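Malonyl CoA-acyl carrier protein transacylase (Burkholderia pseudomallei, PDB 3G87) probably transfers malonyl groups from malonyl-CoA to the holo form of acyl carrier protein, releasing coenzyme A. Local coordinates at residues 174-179 with 184-189. Sequence-based numbering, arbitrary orientation.
Sequences RAEALF and VRYLRL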
ATOM      1  N   ARG A 174      13.701  12.361 -16.769  1.00 25.96           N
ATOM      2  CA  ARG A 174      15.138  12.248 -16.993  1.00 26.91           C
ATOM      3  C   ARG A 174      15.815  11.044 -16.408  1.00 26.59           C
ATOM      4  O   ARG A 174      16.800  10.663 -16.904  1.00 26.69           O
ATOM      5  CB  ARG A 174      15.875  13.503 -16.600  1.00 26.93           C
ATOM      6  CG  ARG A 174      15.061  14.662 -16.762  1.00 29.80           C
ATOM      7  CD  ARG A 174      15.716  15.840 -17.309  1.00 33.93           C
ATOM      8  NE  ARG A 174      14.820  16.955 -17.076  1.00 40.49           N
ATOM      9  CZ  ARG A 174      14.727  18.082 -17.770  1.00 41.03           C
ATOM     10  NH1 ARG A 174      15.474  18.334 -18.816  1.00 39.09           N
ATOM     11  NH2 ARG A 174      13.832  18.957 -17.370  1.00 39.70           N
ATOM     12  N   ALA A 175      15.265  10.457 -15.365  1.00 26.17           N
ATOM     13  CA  ALA A 175      15.801   9.259 -14.770  1.00 25.45           C
ATOM     14  C   ALA A 175      15.779   8.076 -15.679  1.00 25.29           C
ATOM     15  O   ALA A 175      16.628   7.243 -15.558  1.00 25.25           O
ATOM     16  CB  ALA A 175      15.092   8.925 -13.509  1.00 24.15           C
ATOM     17  N   GLU A 176      14.812   8.014 -16.576  1.00 25.37           N
ATOM     18  CA  GLU A 176      14.696   6.888 -17.478  1.00 26.93           C
ATOM     19  C   GLU A 176      15.988   6.495 -18.108  1.00 27.30           C
ATOM     20  O   GLU A 176      16.364   5.377 -18.090  1.00 27.80           O
ATOM     21  CB  GLU A 176      13.657   7.091 -18.582  1.00 27.39           C
ATOM     22  CG  GLU A 176      13.748   6.020 -19.641  1.00 29.47           C
ATOM     23  CD  GLU A 176      12.478   5.755 -20.422  1.00 35.46           C
ATOM     24  OE1 GLU A 176      11.983   4.639 -20.426  1.00 33.75           O
ATOM     25  OE2 GLU A 176      12.008   6.640 -21.088  1.00 35.42           O
ATOM     26  N   ALA A 177      16.642   7.462 -18.679  1.00 27.70           N
ATOM     27  CA  ALA A 177      17.903   7.272 -19.286  1.00 28.53           C
ATOM     28  C   ALA A 177      18.972   6.790 -18.326  1.00 28.96           C
ATOM     29  O   ALA A 177      19.943   6.259 -18.765  1.00 28.81           O
ATOM     30  CB  ALA A 177      18.320   8.527 -19.933  1.00 28.74           C
ATOM     31  N   LEU A 178      18.795   6.976 -17.027  1.00 28.34           N
ATOM     32  CA  LEU A 178      19.854   6.633 -16.099  1.00 29.66           C
ATOM     33  C   LEU A 178      19.774   5.258 -15.549  1.00 30.57           C
ATOM     34  O   LEU A 178      20.692   4.797 -14.983  1.00 30.58           O
ATOM     35  CB  LEU A 178      19.945   7.614 -14.953  1.00 29.08           C
ATOM     36  CG  LEU A 178      19.920   9.074 -15.299  1.00 28.67           C
ATOM     37  CD1 LEU A 178      19.699   9.902 -14.138  1.00 25.29           C
ATOM     38  CD2 LEU A 178      21.132   9.435 -15.987  1.00 27.93           C
ATOM     39  N   PHE A 179      18.632   4.633 -15.717  1.00 32.79           N
ATOM     40  CA  PHE A 179      18.382   3.328 -15.199  1.00 35.17           C
ATOM     41  C   PHE A 179      18.020   2.332 -16.292  1.00 37.71           C
ATOM     42  O   PHE A 179      17.186   1.484 -16.095  1.00 38.43           O
ATOM     43  CB  PHE A 179      17.310   3.362 -14.105  1.00 34.39           C
ATOM     44  CG  PHE A 179      17.672   4.214 -12.931  1.00 32.77           C
ATOM     45  CD1 PHE A 179      18.621   3.830 -12.047  1.00 29.10           C
ATOM     46  CD2 PHE A 179      17.082   5.439 -12.759  1.00 30.03           C
ATOM     47  CE1 PHE A 179      18.949   4.635 -11.053  1.00 28.94           C
ATOM     48  CE2 PHE A 179      17.402   6.224 -11.750  1.00 27.61           C
ATOM     49  CZ  PHE A 179      18.316   5.828 -10.890  1.00 29.55           C
ATOM     50  N   VAL A 184      19.771  -3.400 -14.616  1.00 43.49           N
ATOM     51  CA  VAL A 184      18.905  -2.294 -14.252  1.00 40.33           C
ATOM     52  C   VAL A 184      17.829  -1.951 -15.253  1.00 39.49           C
ATOM     53  O   VAL A 184      18.118  -1.687 -16.378  1.00 39.02           O
ATOM     54  CB  VAL A 184      19.749  -1.061 -13.993  1.00 40.17           C
ATOM     55  CG1 VAL A 184      18.980  -0.041 -13.300  1.00 38.82           C
ATOM     56  CG2 VAL A 184      20.927  -1.417 -13.197  1.00 37.54           C
ATOM     57  N   ARG A 185      16.580  -1.953 -14.808  1.00 37.74           N
ATOM     58  CA  ARG A 185      15.429  -1.568 -15.640  1.00 36.48           C
ATOM     59  C   ARG A 185      14.558  -0.489 -14.980  1.00 34.75           C
ATOM     60  O   ARG A 185      14.618  -0.276 -13.773  1.00 33.73           O
ATOM     61  CB  ARG A 185      14.577  -2.790 -16.005  1.00 37.64           C
ATOM     62  CG  ARG A 185      15.187  -3.774 -17.054  1.00 40.36           C
ATOM     63  CD  ARG A 185      14.171  -4.904 -17.529  1.00 45.58           C
ATOM     64  NE  ARG A 185      13.836  -5.902 -16.489  1.00 48.12           N
ATOM     65  CZ  ARG A 185      12.595  -6.291 -16.147  1.00 50.93           C
ATOM     66  NH1 ARG A 185      11.515  -5.805 -16.781  1.00 49.48           N
ATOM     67  NH2 ARG A 185      12.429  -7.191 -15.170  1.00 48.09           N
ATOM     68  N   TYR A 186      13.778   0.200 -15.788  1.00 33.15           N
ATOM     69  CA  TYR A 186      12.988   1.326 -15.347  1.00 32.18           C
ATOM     70  C   TYR A 186      11.571   1.263 -15.827  1.00 31.83           C
ATOM     71  O   TYR A 186      11.327   0.990 -16.934  1.00 32.70           O
ATOM     72  CB  TYR A 186      13.663   2.617 -15.788  1.00 31.82           C
ATOM     73  CG  TYR A 186      12.894   3.910 -15.714  1.00 30.09           C
ATOM     74  CD1 TYR A 186      13.218   4.876 -14.798  1.00 28.62           C
ATOM     75  CD2 TYR A 186      11.917   4.191 -16.606  1.00 29.86           C
ATOM     76  CE1 TYR A 186      12.581   6.041 -14.760  1.00 25.10           C
ATOM     77  CE2 TYR A 186      11.268   5.346 -16.569  1.00 30.22           C
ATOM     78  CZ  TYR A 186      11.595   6.282 -15.642  1.00 29.11           C
ATOM     79  OH  TYR A 186      10.917   7.447 -15.616  1.00 25.00           O
ATOM     80  N   LEU A 187      10.635   1.539 -14.960  1.00 31.35           N
ATOM     81  CA  LEU A 187       9.239   1.601 -15.347  1.00 30.73           C
ATOM     82  C   LEU A 187       8.489   2.794 -14.810  1.00 30.33           C
ATOM     83  O   LEU A 187       8.289   2.906 -13.666  1.00 29.28           O
ATOM     84  CB  LEU A 187       8.543   0.283 -15.015  1.00 30.96           C
ATOM     85  CG  LEU A 187       7.088   0.004 -15.387  1.00 33.30           C
ATOM     86  CD1 LEU A 187       6.753   0.149 -16.861  1.00 31.10           C
ATOM     87  CD2 LEU A 187       6.571  -1.299 -14.799  1.00 32.58           C
ATOM     88  N   ARG A 188       8.072   3.678 -15.685  1.00 30.77           N
ATOM     89  CA  ARG A 188       7.217   4.787 -15.326  1.00 32.53           C
ATOM     90  C   ARG A 188       5.867   4.298 -14.860  1.00 34.64           C
ATOM     91  O   ARG A 188       5.285   3.420 -15.463  1.00 36.29           O
ATOM     92  CB  ARG A 188       7.026   5.765 -16.473  1.00 30.99           C
ATOM     93  CG  ARG A 188       6.188   6.976 -16.127  1.00 30.45           C
ATOM     94  CD  ARG A 188       6.989   8.170 -15.777  1.00 26.24           C
ATOM     95  NE  ARG A 188       6.283   9.392 -15.426  1.00 25.56           N
ATOM     96  CZ  ARG A 188       6.513  10.557 -16.001  1.00 25.93           C
ATOM     97  NH1 ARG A 188       7.392  10.648 -16.963  1.00 21.08           N
ATOM     98  NH2 ARG A 188       5.866  11.623 -15.629  1.00 24.98           N
ATOM     99  N   LEU A 189       5.367   4.868 -13.777  1.00 35.97           N
ATOM    100  CA  LEU A 189       4.119   4.429 -13.213  1.00 36.45           C
ATOM    101  C   LEU A 189       3.052   5.423 -13.516  1.00 37.56           C
ATOM    102  O   LEU A 189       3.322   6.509 -13.914  1.00 37.18           O
ATOM    103  CB  LEU A 189       4.211   4.216 -11.715  1.00 35.66           C
ATOM    104  CG  LEU A 189       5.296   3.386 -11.077  1.00 34.76           C
ATOM    105  CD1 LEU A 189       5.034   3.277  -9.646  1.00 33.08           C
ATOM    106  CD2 LEU A 189       5.385   2.059 -11.658  1.00 36.03           C
TER
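The ring of Y186 turns one face to the backbone of E176, whose CA stands 3.5 Å from the ring centroid, 10° off the ring normal. This is a CH-pi contact over the face, bringing the broad tyrosine ring close against the main chain. The CB of Y186 already points toward 174-179, and with CG anti to the backbone N (chi1 167°) the ring is carried out to E176. The aliphatic part of E176 extends the cover: its CB sits 3.6 Å from CE2 of Y186, and the extended chain crosses the tyrosine at about a right angle, with its carboxylate plane turned 40° from the ring. A long side chain with a charged end suits this exposed position, since its methylenes can lie on the aromatic surface. The methyl of A175, small enough for a buried position, adds a contact of 4.0 Å from its CB to Y186 CE1. The phenol hydroxyl of Y186 is hydrogen-bonded to the carbonyl O of I172 in helix 169-175, about one turn before E176, which fixes the polar end of a ring already packed over its face.

F179 adds an apolar contact beside it. Its CB lies 3.9 Å from CG1 of V184, a methyl that also approaches the F179 ring at its edge, and 4.1 Å from CB of Y186. Beyond CB the phenyl leads away from the strand, toward T143 of helix 137-146, a fitting course for a large buried hydrocarbon.

Together these residues pack the last part of helix 169-175 and the residues after it against edge strand 185-188. That strand pairs with strand 127-133 in the antiparallel four-stranded sheet of the smaller, ferredoxin-like subdomain of this family, and Y186 also rests there on A130 and I132.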